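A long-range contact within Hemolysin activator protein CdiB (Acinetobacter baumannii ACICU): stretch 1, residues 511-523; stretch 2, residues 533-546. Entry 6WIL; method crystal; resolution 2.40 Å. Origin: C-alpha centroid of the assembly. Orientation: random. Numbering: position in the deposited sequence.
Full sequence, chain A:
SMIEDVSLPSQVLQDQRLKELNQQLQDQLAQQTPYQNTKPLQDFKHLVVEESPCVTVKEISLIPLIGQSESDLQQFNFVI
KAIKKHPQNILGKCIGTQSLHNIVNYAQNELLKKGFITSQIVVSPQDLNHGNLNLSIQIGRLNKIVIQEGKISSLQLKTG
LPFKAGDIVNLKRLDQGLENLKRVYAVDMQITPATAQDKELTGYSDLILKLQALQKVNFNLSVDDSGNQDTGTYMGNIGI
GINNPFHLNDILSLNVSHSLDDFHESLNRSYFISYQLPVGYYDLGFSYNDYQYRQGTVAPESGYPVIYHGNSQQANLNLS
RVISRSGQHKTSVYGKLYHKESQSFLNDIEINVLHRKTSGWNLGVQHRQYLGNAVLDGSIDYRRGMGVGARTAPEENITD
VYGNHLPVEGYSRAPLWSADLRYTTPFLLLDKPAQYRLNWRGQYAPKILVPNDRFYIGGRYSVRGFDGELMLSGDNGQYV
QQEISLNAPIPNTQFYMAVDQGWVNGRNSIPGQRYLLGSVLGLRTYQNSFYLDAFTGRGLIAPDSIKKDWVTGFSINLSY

Stretch 1, residues 511-523: PGQRYLLGSVLGL
Stretch 2 (533-546) DAFTGRGLIAPDSI

Two antiparallel neighbouring strands, 515-523 and 533-541, make this contact; their axes approach to 4.4 Å at 145°, and 912 Å² is buried between the stretches. Apart from Leu-540, the strands are extended; Gly-512 lies at phi/psi 81/-14 and Gln-513 at -121/39. Leu-523 pairs with Ala-534, Leu-521 with Thr-536 and Ser-519 with Arg-538, each pair closing two hydrogen bonds: Leu-523 N to Ala-534 O and Thr-536 N to Leu-521 O at 2.9 Å, Leu-521 N to Thr-536 O at 3.0 Å, and Ala-534 N to Leu-523 O, Ser-519 N to Arg-538 O and Arg-538 N to Ser-519 O at 3.1 Å.

Leu-517, which loses the most surface (81 Å²), sits where this register slips by one residue. Its carbonyl serves two successive amides of the other strand, accepting from Leu-540 N at 2.6 Å and Ile-541 N at 3.1 Å, while Leu-517 N donates to Ile-541 O at 2.9 Å. Leu-540 turns out of the regular ladder at phi/psi -93/-55, so its CB points toward stretch 1. The t,p rotamer of Leu-517 places CD2 3.7 Å from Leu-540 CB, and its CB lies 3.8 Å from Ile-541 CB. Leu-540, in m,t, carries CD1 to 3.8 Å from Ser-519 CB.

Ile-541 gives up 72 Å² on the same face as Leu-517. Its CG2 meets the edge of the Tyr-515 ring, 3.8 Å from CD2, with Tyr-515 at chi1 t; such branched and aromatic apolar groups suit a sheet face at the surface.

Pro-543 (73 Å², buried) finishes the contact beyond the strand. Its CG packs 3.4 Å from Gln-513 CA, and its CD lies 4.1 Å from Leu-516 CD2, which in rotamer m,t also reaches Ala-542 CB at 3.7 Å. Proline, which has no N-H to donate, opens a type I turn to Ile-546, closed by Ile-546 N to Pro-543 O at 3.0 Å. Within that turn Ser-545, chi1 p, gives a weak hydrogen bond from OG to Gln-513 OE1, 3.4 Å.

The opposite face of the ladder is governed by glycine. Gly-518 faces Gly-539 with CA atoms 4.3 Å apart, and Gly-522 faces Phe-535 at 3.8 Å between CA atoms. A CB on Gly-522 would clash with Ala-534 O and Phe-535 CB; one on Gly-537 would strike Ser-519 O and Val-520 CG2. On the same face Val-520, chi1 t, sets CG1 3.6 Å from CB of Phe-535, whose chi1 is p. The rule is glycine in every pair of the Val-520 and Phe-535 face, and apolar packing beside the bulge on the face of Leu-517.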

# COMPACT_ATOMS: atom_id res chain seq x y z
N PRO A 511 -11.68 -5.86 -32.52
CA PRO A 511 -10.27 -5.76 -32.94
C PRO A 511 -10.00 -4.51 -33.76
O PRO A 511 -10.89 -3.92 -34.37
CB PRO A 511 -10.06 -7.03 -33.77
CG PRO A 511 -11.09 -7.99 -33.26
CD PRO A 511 -12.28 -7.15 -32.91
N GLY A 512 -8.73 -4.12 -33.77
CA GLY A 512 -8.31 -2.88 -34.40
C GLY A 512 -8.51 -1.64 -33.55
O GLY A 512 -7.96 -0.59 -33.89
N GLN A 513 -9.29 -1.74 -32.47
CA GLN A 513 -9.52 -0.64 -31.54
C GLN A 513 -9.08 -0.99 -30.13
O GLN A 513 -9.73 -0.62 -29.16
CB GLN A 513 -10.99 -0.23 -31.55
CG GLN A 513 -11.54 0.10 -32.92
CD GLN A 513 -12.55 1.22 -32.89
OE1 GLN A 513 -13.06 1.57 -31.83
NE2 GLN A 513 -12.83 1.79 -34.05
N ARG A 514 -7.96 -1.71 -30.01
CA ARG A 514 -7.58 -2.32 -28.75
C ARG A 514 -6.35 -1.68 -28.12
O ARG A 514 -5.86 -2.20 -27.10
CB ARG A 514 -7.34 -3.81 -28.96
CG ARG A 514 -8.34 -4.49 -29.90
CD ARG A 514 -8.04 -5.97 -30.04
NE ARG A 514 -6.69 -6.22 -30.56
CZ ARG A 514 -6.21 -7.42 -30.85
NH1 ARG A 514 -4.97 -7.54 -31.32
NH2 ARG A 514 -6.96 -8.50 -30.68
N TYR A 515 -5.83 -0.60 -28.68
CA TYR A 515 -4.55 -0.07 -28.23
C TYR A 515 -4.55 1.45 -28.22
O TYR A 515 -5.08 2.09 -29.14
CB TYR A 515 -3.41 -0.58 -29.12
CG TYR A 515 -2.04 -0.16 -28.65
CD1 TYR A 515 -1.42 -0.83 -27.61
CD2 TYR A 515 -1.37 0.91 -29.23
CE1 TYR A 515 -0.16 -0.46 -27.16
CE2 TYR A 515 -0.12 1.29 -28.79
CZ TYR A 515 0.48 0.60 -27.75
OH TYR A 515 1.73 0.97 -27.30
N LEU A 516 -3.93 2.02 -27.19
CA LEU A 516 -3.74 3.45 -27.06
C LEU A 516 -2.31 3.73 -26.65
O LEU A 516 -1.73 3.00 -25.84
CB LEU A 516 -4.70 4.07 -26.04
CG LEU A 516 -6.16 4.25 -26.47
CD1 LEU A 516 -6.99 4.81 -25.32
CD2 LEU A 516 -6.26 5.15 -27.69
N LEU A 517 -1.73 4.79 -27.21
CA LEU A 517 -0.40 5.25 -26.84
C LEU A 517 -0.43 6.77 -26.76
O LEU A 517 -0.66 7.44 -27.77
CB LEU A 517 0.65 4.79 -27.86
CG LEU A 517 2.07 5.35 -27.64
CD1 LEU A 517 2.76 4.67 -26.48
CD2 LEU A 517 2.90 5.24 -28.91
N GLY A 518 -0.21 7.30 -25.56
CA GLY A 518 -0.17 8.73 -25.36
C GLY A 518 1.13 9.17 -24.71
O GLY A 518 1.85 8.35 -24.13
N SER A 519 1.44 10.46 -24.81
CA SER A 519 2.65 11.00 -24.20
C SER A 519 2.33 12.34 -23.56
O SER A 519 1.45 13.07 -24.02
CB SER A 519 3.78 11.15 -25.22
OG SER A 519 5.01 11.40 -24.56
N VAL A 520 3.05 12.65 -22.48
CA VAL A 520 2.79 13.83 -21.67
C VAL A 520 4.11 14.46 -21.27
O VAL A 520 5.07 13.75 -20.93
CB VAL A 520 1.94 13.47 -20.42
CG1 VAL A 520 2.15 14.47 -19.30
CG2 VAL A 520 0.47 13.40 -20.79
N LEU A 521 4.17 15.79 -21.32
CA LEU A 521 5.31 16.56 -20.83
C LEU A 521 4.79 17.67 -19.94
O LEU A 521 3.86 18.39 -20.32
CB LEU A 521 6.12 17.14 -22.00
CG LEU A 521 7.38 17.94 -21.64
CD1 LEU A 521 8.46 17.03 -21.07
CD2 LEU A 521 7.89 18.70 -22.85
N GLY A 522 5.37 17.80 -18.75
CA GLY A 522 4.87 18.79 -17.81
C GLY A 522 5.86 19.09 -16.70
O GLY A 522 7.00 18.64 -16.73
N LEU A 523 5.38 19.86 -15.72
CA LEU A 523 6.20 20.28 -14.60
C LEU A 523 5.34 20.34 -13.34
O LEU A 523 4.11 20.46 -13.40
CB LEU A 523 6.85 21.64 -14.85
CG LEU A 523 5.96 22.88 -14.71
CD1 LEU A 523 6.82 24.13 -14.60
CD2 LEU A 523 4.98 23.00 -15.88
N ASP A 533 0.63 21.49 -10.80
CA ASP A 533 0.93 20.39 -11.72
C ASP A 533 0.30 20.74 -13.06
O ASP A 533 -0.92 20.74 -13.19
CB ASP A 533 0.41 19.05 -11.19
CG ASP A 533 1.00 17.86 -11.94
OD1 ASP A 533 1.38 18.00 -13.12
OD2 ASP A 533 1.08 16.77 -11.33
N ALA A 534 1.14 21.04 -14.05
CA ALA A 534 0.69 21.41 -15.38
C ALA A 534 1.35 20.50 -16.40
O ALA A 534 2.55 20.22 -16.31
CB ALA A 534 1.01 22.87 -15.70
N PHE A 535 0.56 20.03 -17.37
CA PHE A 535 1.10 19.18 -18.42
C PHE A 535 0.39 19.48 -19.73
O PHE A 535 -0.79 19.85 -19.75
CB PHE A 535 0.96 17.69 -18.08
CG PHE A 535 -0.46 17.18 -18.12
CD1 PHE A 535 -1.25 17.22 -16.99
CD2 PHE A 535 -0.99 16.65 -19.29
CE1 PHE A 535 -2.55 16.75 -17.01
CE2 PHE A 535 -2.29 16.18 -19.32
CZ PHE A 535 -3.07 16.23 -18.18
N THR A 536 1.11 19.31 -20.82
CA THR A 536 0.54 19.28 -22.16
C THR A 536 0.89 17.94 -22.80
O THR A 536 2.03 17.47 -22.68
CB THR A 536 1.04 20.44 -23.02
OG1 THR A 536 0.70 20.20 -24.39
CG2 THR A 536 2.54 20.61 -22.88
N GLY A 537 -0.08 17.32 -23.46
CA GLY A 537 0.09 15.99 -24.00
C GLY A 537 -0.60 15.84 -25.34
O GLY A 537 -1.27 16.76 -25.83
N ARG A 538 -0.43 14.66 -25.93
CA ARG A 538 -1.07 14.33 -27.19
C ARG A 538 -1.16 12.81 -27.31
O ARG A 538 -0.37 12.08 -26.71
CB ARG A 538 -0.31 14.91 -28.39
CG ARG A 538 0.93 14.12 -28.79
CD ARG A 538 1.59 14.70 -30.03
NE ARG A 538 0.60 15.17 -31.00
CZ ARG A 538 -0.03 14.39 -31.87
NH1 ARG A 538 -0.91 14.92 -32.71
NH2 ARG A 538 0.21 13.09 -31.90
N GLY A 539 -2.14 12.35 -28.09
CA GLY A 539 -2.25 10.94 -28.39
C GLY A 539 -1.35 10.58 -29.56
O GLY A 539 -1.36 11.25 -30.60
N LEU A 540 -0.55 9.52 -29.38
CA LEU A 540 0.40 9.11 -30.41
C LEU A 540 -0.18 8.05 -31.35
O LEU A 540 -0.19 8.24 -32.57
CB LEU A 540 1.68 8.60 -29.76
CG LEU A 540 2.44 9.64 -28.93
CD1 LEU A 540 3.72 9.07 -28.38
CD2 LEU A 540 2.71 10.88 -29.77
N ILE A 541 -0.67 6.94 -30.79
CA ILE A 541 -1.29 5.88 -31.57
C ILE A 541 -2.69 5.64 -31.03
O ILE A 541 -2.87 5.43 -29.83
CB ILE A 541 -0.46 4.58 -31.54
CG1 ILE A 541 0.83 4.76 -32.35
CG2 ILE A 541 -1.28 3.41 -32.07
CD1 ILE A 541 0.59 5.26 -33.76
N ALA A 542 -3.67 5.66 -31.93
CA ALA A 542 -5.06 5.45 -31.54
C ALA A 542 -5.83 4.98 -32.76
O ALA A 542 -5.42 5.26 -33.89
CB ALA A 542 -5.68 6.73 -30.97
N PRO A 543 -6.94 4.26 -32.57
CA PRO A 543 -7.82 3.96 -33.70
C PRO A 543 -8.36 5.23 -34.33
O PRO A 543 -8.29 6.32 -33.75
CB PRO A 543 -8.94 3.13 -33.07
CG PRO A 543 -8.35 2.59 -31.81
CD PRO A 543 -7.40 3.63 -31.33
N ASP A 544 -8.90 5.09 -35.54
CA ASP A 544 -9.39 6.24 -36.28
C ASP A 544 -10.50 6.97 -35.53
O ASP A 544 -10.64 8.19 -35.66
CB ASP A 544 -9.87 5.81 -37.66
CG ASP A 544 -8.73 5.55 -38.62
OD1 ASP A 544 -8.03 6.51 -38.99
OD2 ASP A 544 -8.51 4.37 -38.99
N SER A 545 -11.29 6.25 -34.73
CA SER A 545 -12.39 6.86 -34.00
C SER A 545 -11.93 7.72 -32.82
O SER A 545 -12.78 8.35 -32.18
CB SER A 545 -13.36 5.78 -33.50
OG SER A 545 -12.72 4.91 -32.59
N ILE A 546 -10.63 7.75 -32.52
CA ILE A 546 -10.09 8.57 -31.44
C ILE A 546 -9.31 9.72 -32.07
O ILE A 546 -8.57 9.54 -33.05
CB ILE A 546 -9.19 7.75 -30.50
CG1 ILE A 546 -9.97 6.59 -29.87
CG2 ILE A 546 -8.61 8.64 -29.41
CD1 ILE A 546 -10.78 6.98 -28.65